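Local coordinates for protein putative Nitroreductase (PDB 3EO7) that binds flavin mononucleotide and, as a member of the nitroreductase family, probably acts as an FMN-dependent oxidoreductase, at residues N378-Q390 / A431-A444. Numbering follows the deposited sequence. Where two conformers were deposited one is given.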
ATOM      1  N   ASN A 378      -7.788  -6.460 -10.914  1.00 22.44           N
ATOM      2  CA  ASN A 378      -8.894  -6.371 -11.837  1.00 22.23           C
ATOM      3  C   ASN A 378     -10.004  -5.434 -11.364  1.00 22.59           C
ATOM      4  O   ASN A 378     -10.841  -5.048 -12.155  1.00 23.03           O
ATOM      5  CB  ASN A 378      -9.475  -7.728 -12.127  1.00 23.48           C
ATOM      6  CG  ASN A 378      -8.510  -8.612 -12.887  1.00 33.25           C
ATOM      7  OD1 ASN A 378      -7.849  -8.167 -13.841  1.00 38.69           O
ATOM      8  ND2 ASN A 378      -8.422  -9.868 -12.471  1.00 44.75           N
ATOM      9  N   LEU A 379      -9.996  -5.070 -10.076  1.00 18.06           N
ATOM     10  CA  LEU A 379     -11.008  -4.220  -9.505  1.00 18.01           C
ATOM     11  C   LEU A 379     -10.648  -2.719  -9.559  1.00 18.69           C
ATOM     12  O   LEU A 379     -11.458  -1.885  -9.175  1.00 22.58           O
ATOM     13  CB  LEU A 379     -11.252  -4.620  -8.055  1.00 18.42           C
ATOM     14  CG  LEU A 379     -11.606  -6.090  -7.795  1.00 19.15           C
ATOM     15  CD1 LEU A 379     -11.815  -6.327  -6.301  1.00 21.52           C
ATOM     16  CD2 LEU A 379     -12.848  -6.481  -8.598  1.00 21.65           C
ATOM     17  N   ILE A 380      -9.425  -2.412  -9.972  1.00 19.23           N
ATOM     18  CA  ILE A 380      -8.933  -1.043  -9.937  1.00 20.11           C
ATOM     19  C   ILE A 380      -8.710  -0.509 -11.354  1.00 18.89           C
ATOM     20  O   ILE A 380      -8.138  -1.191 -12.212  1.00 21.16           O
ATOM     21  CB  ILE A 380      -7.628  -0.979  -9.134  1.00 19.72           C
ATOM     22  CG1 ILE A 380      -7.944  -1.207  -7.634  1.00 28.13           C
ATOM     23  CG2 ILE A 380      -6.895   0.376  -9.332  1.00 19.49           C
ATOM     24  CD1 ILE A 380      -6.793  -1.515  -6.897  1.00 31.46           C
ATOM     25  N   GLU A 381      -9.227   0.682 -11.600  1.00 18.28           N
ATOM     26  CA  GLU A 381      -9.018   1.365 -12.857  1.00 16.82           C
ATOM     27  C   GLU A 381      -8.118   2.576 -12.609  1.00 17.08           C
ATOM     28  O   GLU A 381      -8.033   3.110 -11.493  1.00 17.17           O
ATOM     29  CB  GLU A 381     -10.351   1.765 -13.451  1.00 17.64           C
ATOM     30  CG  GLU A 381     -11.266   0.591 -13.809  1.00 16.59           C
ATOM     31  CD  GLU A 381     -10.656  -0.362 -14.791  1.00 20.08           C
ATOM     32  OE1 GLU A 381      -9.945   0.088 -15.725  1.00 21.43           O
ATOM     33  OE2 GLU A 381     -10.891  -1.584 -14.654  1.00 20.52           O
ATOM     34  N   THR A 382      -7.464   3.026 -13.686  1.00 17.23           N
ATOM     35  CA  THR A 382      -6.527   4.117 -13.604  1.00 16.92           C
ATOM     36  C   THR A 382      -6.903   5.201 -14.613  1.00 16.73           C
ATOM     37  O   THR A 382      -7.098   4.906 -15.795  1.00 15.87           O
ATOM     38  CB  THR A 382      -5.083   3.630 -13.858  1.00 18.28           C
ATOM     39  OG1 THR A 382      -4.741   2.603 -12.903  1.00 16.87           O
ATOM     40  CG2 THR A 382      -4.091   4.844 -13.831  1.00 15.78           C
ATOM     41  N   PHE A 383      -7.056   6.429 -14.123  1.00 15.86           N
ATOM     42  CA  PHE A 383      -7.308   7.624 -14.965  1.00 14.88           C
ATOM     43  C   PHE A 383      -6.230   8.624 -14.656  1.00 16.25           C
ATOM     44  O   PHE A 383      -5.796   8.738 -13.500  1.00 17.55           O
ATOM     45  CB  PHE A 383      -8.688   8.241 -14.719  1.00 16.23           C
ATOM     46  CG  PHE A 383      -9.815   7.320 -15.102  1.00 14.45           C
ATOM     47  CD1 PHE A 383     -10.218   6.289 -14.245  1.00 15.29           C
ATOM     48  CD2 PHE A 383     -10.432   7.441 -16.350  1.00 13.48           C
ATOM     49  CE1 PHE A 383     -11.252   5.409 -14.621  1.00 17.24           C
ATOM     50  CE2 PHE A 383     -11.467   6.559 -16.716  1.00 15.74           C
ATOM     51  CZ  PHE A 383     -11.850   5.543 -15.837  1.00 16.10           C
ATOM     52  N   ILE A 384      -5.769   9.330 -15.684  1.00 15.34           N
ATOM     53  CA  ILE A 384      -4.703  10.282 -15.495  1.00 15.79           C
ATOM     54  C   ILE A 384      -5.099  11.660 -15.975  1.00 16.39           C
ATOM     55  O   ILE A 384      -5.472  11.840 -17.142  1.00 15.44           O
ATOM     56  CB  ILE A 384      -3.398   9.840 -16.237  1.00 14.95           C
ATOM     57  CG1 ILE A 384      -3.102   8.357 -15.928  1.00 17.00           C
ATOM     58  CG2 ILE A 384      -2.239  10.743 -15.867  1.00 17.45           C
ATOM     59  CD1 ILE A 384      -1.735   7.845 -16.440  1.00 16.67           C
ATOM     60  N   ALA A 385      -5.039  12.631 -15.076  1.00 14.59           N
ATOM     61  CA  ALA A 385      -5.207  14.024 -15.468  1.00 15.56           C
ATOM     62  C   ALA A 385      -3.812  14.530 -15.839  1.00 17.77           C
ATOM     63  O   ALA A 385      -2.893  14.542 -15.010  1.00 19.38           O
ATOM     64  CB  ALA A 385      -5.814  14.868 -14.338  1.00 13.42           C
ATOM     65  N   VAL A 386      -3.655  14.965 -17.083  1.00 16.40           N
ATOM     66  CA  VAL A 386      -2.382  15.465 -17.583  1.00 15.38           C
ATOM     67  C   VAL A 386      -2.469  16.970 -17.758  1.00 14.95           C
ATOM     68  O   VAL A 386      -3.339  17.455 -18.486  1.00 16.28           O
ATOM     69  CB  VAL A 386      -2.053  14.784 -18.946  1.00 17.10           C
ATOM     70  CG1 VAL A 386      -0.853  15.405 -19.613  1.00 16.11           C
ATOM     71  CG2 VAL A 386      -1.907  13.224 -18.753  1.00 17.03           C
ATOM     72  N   CYS A 387      -1.589  17.713 -17.081  1.00 15.04           N
ATOM     73  CA  CYS A 387      -1.539  19.156 -17.212  1.00 16.59           C
ATOM     74  C   CYS A 387      -0.257  19.656 -17.815  1.00 16.53           C
ATOM     75  O   CYS A 387      -0.263  20.714 -18.425  1.00 17.13           O
ATOM     76  CB  CYS A 387      -1.712  19.829 -15.859  1.00 16.99           C
ATOM     77  SG  CYS A 387      -3.333  19.441 -15.146  1.00 21.27           S
ATOM     78  N   GLY A 388       0.831  18.920 -17.628  1.00 17.81           N
ATOM     79  CA  GLY A 388       2.138  19.321 -18.130  1.00 16.74           C
ATOM     80  C   GLY A 388       3.042  18.181 -18.504  1.00 14.64           C
ATOM     81  O   GLY A 388       4.027  17.931 -17.838  1.00 18.24           O
ATOM     82  N   VAL A 389       2.707  17.466 -19.571  1.00 16.37           N
ATOM     83  CA  VAL A 389       3.525  16.377 -20.065  1.00 15.67           C
ATOM     84  C   VAL A 389       3.834  16.735 -21.495  1.00 18.95           C
ATOM     85  O   VAL A 389       2.928  16.836 -22.340  1.00 18.77           O
ATOM     86  CB  VAL A 389       2.858  14.996 -19.929  1.00 14.91           C
ATOM     87  CG1 VAL A 389       3.742  13.914 -20.608  1.00 16.85           C
ATOM     88  CG2 VAL A 389       2.594  14.681 -18.463  1.00 15.89           C
ATOM     89  N   GLN A 390       5.100  17.011 -21.795  0.50 19.32           N
ATOM     90  CA  GLN A 390       5.392  17.428 -23.162  0.50 20.60           C
ATOM     91  C   GLN A 390       5.056  16.297 -24.113  0.50 21.01           C
ATOM     92  O   GLN A 390       5.275  15.123 -23.834  0.50 21.28           O
ATOM     93  CB  GLN A 390       6.809  17.949 -23.380  0.50 23.08           C
ATOM     94  CG  GLN A 390       7.892  16.959 -23.203  0.50 27.74           C
ATOM     95  CD  GLN A 390       9.112  17.301 -24.050  0.50 25.78           C
ATOM     96  OE1 GLN A 390       9.328  18.459 -24.423  0.50 32.14           O
ATOM     97  NE2 GLN A 390       9.904  16.290 -24.357  0.50 14.66           N
ATOM     98  N   ALA A 431       1.241  19.891 -10.271  1.00 16.89           N
ATOM     99  CA  ALA A 431       1.590  18.601 -10.831  1.00 15.34           C
ATOM    100  C   ALA A 431       1.602  18.642 -12.377  1.00 15.15           C
ATOM    101  O   ALA A 431       0.791  19.340 -13.010  1.00 17.00           O
ATOM    102  CB  ALA A 431       0.571  17.558 -10.373  1.00 16.99           C
ATOM    103  N   ALA A 432       2.495  17.850 -12.939  1.00 14.95           N
ATOM    104  CA  ALA A 432       2.556  17.604 -14.369  1.00 15.45           C
ATOM    105  C   ALA A 432       1.430  16.618 -14.731  1.00 16.30           C
ATOM    106  O   ALA A 432       0.821  16.716 -15.797  1.00 15.90           O
ATOM    107  CB  ALA A 432       3.955  17.025 -14.761  1.00 15.18           C
ATOM    108  N   ALA A 433       1.204  15.632 -13.861  1.00 17.77           N
ATOM    109  CA  ALA A 433       0.167  14.613 -14.062  1.00 16.26           C
ATOM    110  C   ALA A 433      -0.316  14.140 -12.700  1.00 14.83           C
ATOM    111  O   ALA A 433       0.442  14.127 -11.716  1.00 16.89           O
ATOM    112  CB  ALA A 433       0.706  13.433 -14.854  1.00 15.79           C
ATOM    113  N   VAL A 434      -1.563  13.714 -12.671  1.00 14.90           N
ATOM    114  CA  VAL A 434      -2.189  13.245 -11.436  1.00 13.95           C
ATOM    115  C   VAL A 434      -2.878  11.925 -11.749  1.00 16.42           C
ATOM    116  O   VAL A 434      -3.741  11.866 -12.644  1.00 17.33           O
ATOM    117  CB  VAL A 434      -3.154  14.267 -10.869  1.00 14.50           C
ATOM    118  CG1 VAL A 434      -3.795  13.694  -9.556  1.00 17.41           C
ATOM    119  CG2 VAL A 434      -2.451  15.629 -10.575  1.00 15.94           C
ATOM    120  N   ILE A 435      -2.457  10.860 -11.074  1.00 14.65           N
ATOM    121  CA  ILE A 435      -3.022   9.536 -11.291  1.00 15.30           C
ATOM    122  C   ILE A 435      -4.110   9.178 -10.270  1.00 17.23           C
ATOM    123  O   ILE A 435      -3.882   9.214  -9.062  1.00 16.15           O
ATOM    124  CB  ILE A 435      -1.894   8.486 -11.304  1.00 15.66           C
ATOM    125  CG1 ILE A 435      -0.897   8.816 -12.432  1.00 19.53           C
ATOM    126  CG2 ILE A 435      -2.427   7.054 -11.482  1.00 16.40           C
ATOM    127  CD1 ILE A 435       0.260   7.856 -12.463  1.00 23.34           C
ATOM    128  N   PHE A 436      -5.292   8.843 -10.783  1.00 16.33           N
ATOM    129  CA  PHE A 436      -6.450   8.474  -9.984  1.00 15.75           C
ATOM    130  C   PHE A 436      -6.694   6.975 -10.076  1.00 18.19           C
ATOM    131  O   PHE A 436      -6.834   6.440 -11.164  1.00 16.79           O
ATOM    132  CB  PHE A 436      -7.706   9.187 -10.489  1.00 16.56           C
ATOM    133  CG  PHE A 436      -7.663  10.673 -10.315  1.00 18.90           C
ATOM    134  CD1 PHE A 436      -6.971  11.476 -11.207  1.00 16.50           C
ATOM    135  CD2 PHE A 436      -8.255  11.260  -9.218  1.00 18.37           C
ATOM    136  CE1 PHE A 436      -6.882  12.853 -10.979  1.00 17.51           C
ATOM    137  CE2 PHE A 436      -8.170  12.617  -9.000  1.00 18.32           C
ATOM    138  CZ  PHE A 436      -7.481  13.407  -9.875  1.00 15.56           C
ATOM    139  N   HIS A 437      -6.695   6.306  -8.923  1.00 16.48           N
ATOM    140  CA  HIS A 437      -7.071   4.919  -8.845  1.00 15.53           C
ATOM    141  C   HIS A 437      -8.526   4.890  -8.419  1.00 16.92           C
ATOM    142  O   HIS A 437      -8.924   5.548  -7.449  1.00 15.61           O
ATOM    143  CB  HIS A 437      -6.182   4.179  -7.834  1.00 17.25           C
ATOM    144  CG  HIS A 437      -4.787   4.004  -8.315  1.00 17.51           C
ATOM    145  ND1 HIS A 437      -3.697   4.427  -7.592  1.00 17.96           N
ATOM    146  CD2 HIS A 437      -4.305   3.498  -9.475  1.00 17.81           C
ATOM    147  CE1 HIS A 437      -2.597   4.147  -8.269  1.00 18.64           C
ATOM    148  NE2 HIS A 437      -2.935   3.593  -9.426  1.00 19.09           N
ATOM    149  N   THR A 438      -9.319   4.119  -9.147  1.00 15.93           N
ATOM    150  CA  THR A 438     -10.737   4.049  -8.901  1.00 14.68           C
ATOM    151  C   THR A 438     -11.236   2.611  -8.881  1.00 14.80           C
ATOM    152  O   THR A 438     -10.545   1.685  -9.306  1.00 17.45           O
ATOM    153  CB  THR A 438     -11.515   4.798 -10.011  1.00 16.05           C
ATOM    154  OG1 THR A 438     -11.525   4.007 -11.200  1.00 17.03           O
ATOM    155  CG2 THR A 438     -10.918   6.227 -10.305  1.00 15.54           C
ATOM    156  N   SER A 439     -12.444   2.444  -8.378  1.00 17.85           N
ATOM    157  CA  SER A 439     -13.101   1.152  -8.371  1.00 17.74           C
ATOM    158  C   SER A 439     -14.611   1.265  -8.334  1.00 17.50           C
ATOM    159  O   SER A 439     -15.161   2.123  -7.654  1.00 17.57           O
ATOM    160  CB  SER A 439     -12.654   0.330  -7.139  1.00 20.08           C
ATOM    161  OG  SER A 439     -13.130  -1.005  -7.189  1.00 21.59           O
ATOM    162  N   ASP A 440     -15.280   0.417  -9.091  1.00 16.53           N
ATOM    163  CA  ASP A 440     -16.704   0.266  -8.978  1.00 16.82           C
ATOM    164  C   ASP A 440     -16.940  -0.551  -7.717  1.00 17.21           C
ATOM    165  O   ASP A 440     -16.765  -1.765  -7.697  1.00 17.14           O
ATOM    166  CB  ASP A 440     -17.277  -0.408 -10.235  1.00 18.16           C
ATOM    167  CG  ASP A 440     -18.752  -0.743 -10.119  1.00 21.58           C
ATOM    168  OD1 ASP A 440     -19.365  -0.742  -9.011  1.00 19.70           O
ATOM    169  OD2 ASP A 440     -19.314  -1.024 -11.204  1.00 24.63           O
ATOM    170  N   LEU A 441     -17.281   0.135  -6.634  1.00 17.59           N
ATOM    171  CA  LEU A 441     -17.425  -0.540  -5.335  1.00 17.67           C
ATOM    172  C   LEU A 441     -18.502  -1.608  -5.296  1.00 18.70           C
ATOM    173  O   LEU A 441     -18.289  -2.660  -4.694  1.00 17.34           O
ATOM    174  CB  LEU A 441     -17.705   0.487  -4.235  1.00 18.02           C
ATOM    175  CG  LEU A 441     -16.657   1.497  -3.887  1.00 25.59           C
ATOM    176  CD1 LEU A 441     -17.202   2.361  -2.701  1.00 23.99           C
ATOM    177  CD2 LEU A 441     -15.303   0.833  -3.550  1.00 29.18           C
ATOM    178  N   LYS A 442     -19.650  -1.362  -5.931  1.00 19.30           N
ATOM    179  CA  LYS A 442     -20.732  -2.354  -5.940  1.00 21.00           C
ATOM    180  C   LYS A 442     -20.242  -3.659  -6.561  1.00 18.38           C
ATOM    181  O   LYS A 442     -20.476  -4.755  -6.012  1.00 19.52           O
ATOM    182  CB  LYS A 442     -21.939  -1.818  -6.693  1.00 21.94           C
ATOM    183  CG  LYS A 442     -23.142  -2.715  -6.653  1.00 27.05           C
ATOM    184  CD  LYS A 442     -24.232  -2.175  -7.611  1.00 29.36           C
ATOM    185  N   SER A 443     -19.561  -3.548  -7.691  0.50 17.20           N
ATOM    186  CA  SER A 443     -19.038  -4.705  -8.374  0.50 17.01           C
ATOM    187  C   SER A 443     -17.976  -5.413  -7.532  0.50 16.48           C
ATOM    188  O   SER A 443     -17.982  -6.640  -7.417  0.50 16.47           O
ATOM    189  CB  SER A 443     -18.448  -4.313  -9.728  0.50 18.93           C
ATOM    190  OG  SER A 443     -17.956  -5.480 -10.343  0.50 16.02           O
ATOM    191  N   ALA A 444     -17.078  -4.635  -6.921  1.00 17.09           N
ATOM    192  CA  ALA A 444     -16.031  -5.193  -6.069  1.00 16.76           C
ATOM    193  C   ALA A 444     -16.635  -5.974  -4.892  1.00 16.93           C
ATOM    194  O   ALA A 444     -16.160  -7.053  -4.521  1.00 15.34           O
ATOM    195  CB  ALA A 444     -15.124  -4.029  -5.542  1.00 15.07           C
TER
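Strands 381-386 and 433-439 run antiparallel as inner neighbours in the mixed sheet of the C-terminal nitroreductase-family region, and the pairs Glu-381/Thr-438, Phe-383/Phe-436 and Ala-385/Val-434 each exchange two backbone hydrogen bonds. The straightest of these runs from Phe-436 N to Phe-383 O (2.8 Å, 172° at the hydrogen). That same carbonyl oxygen lies in the plane of the Phe-436 ring, at its edge. The ring's CE1 reaches on to Ala-385 CB at 4.1 Å, and Leu-418 of helix 415-421 packs against both residues. On this face Phe-383 crosses Thr-438 at about a right angle, its edge atom CE1 lying 3.7 Å from OG1. With chi1 at 75°, this hydroxyl sits between its own backbone N and carbonyl carbon, close to Glu-381 CB, and is hydrogen-bonded to Glu-499. The carboxylate of Glu-381 is hydrogen-bonded through OE1 to the Tyr-398 hydroxyl.

The other face carries Thr-382, Ile-384, Ala-433, Ile-435 and His-437. Thr-382 CG2 meets Ile-435 CG2 at 3.6 Å, while its OG1 lies in the imidazole plane of His-437, beside CD2. The Tyr-358 hydroxyl bonds to both Thr-382 OG1 and His-437 NE2, tying the two side chains together and probably limiting rotation of the imidazole.

The two ends of the pairing are fastened in different ways. Ser-439 OG, anti to its own N (chi1 -172°), donates to Leu-379 O at 2.7 Å, just before Asp-440 N-caps the following helix. At the far end Ala-432 O accepts from Cys-387 N and from Gly-388 N (2.9 Å), the latter on a lone pair. Ala-432 and Ala-433 together face Leu-507 of strand 500-508, forming a classic beta bulge within the central sheet of an FMN-dependent nitroreductase fold.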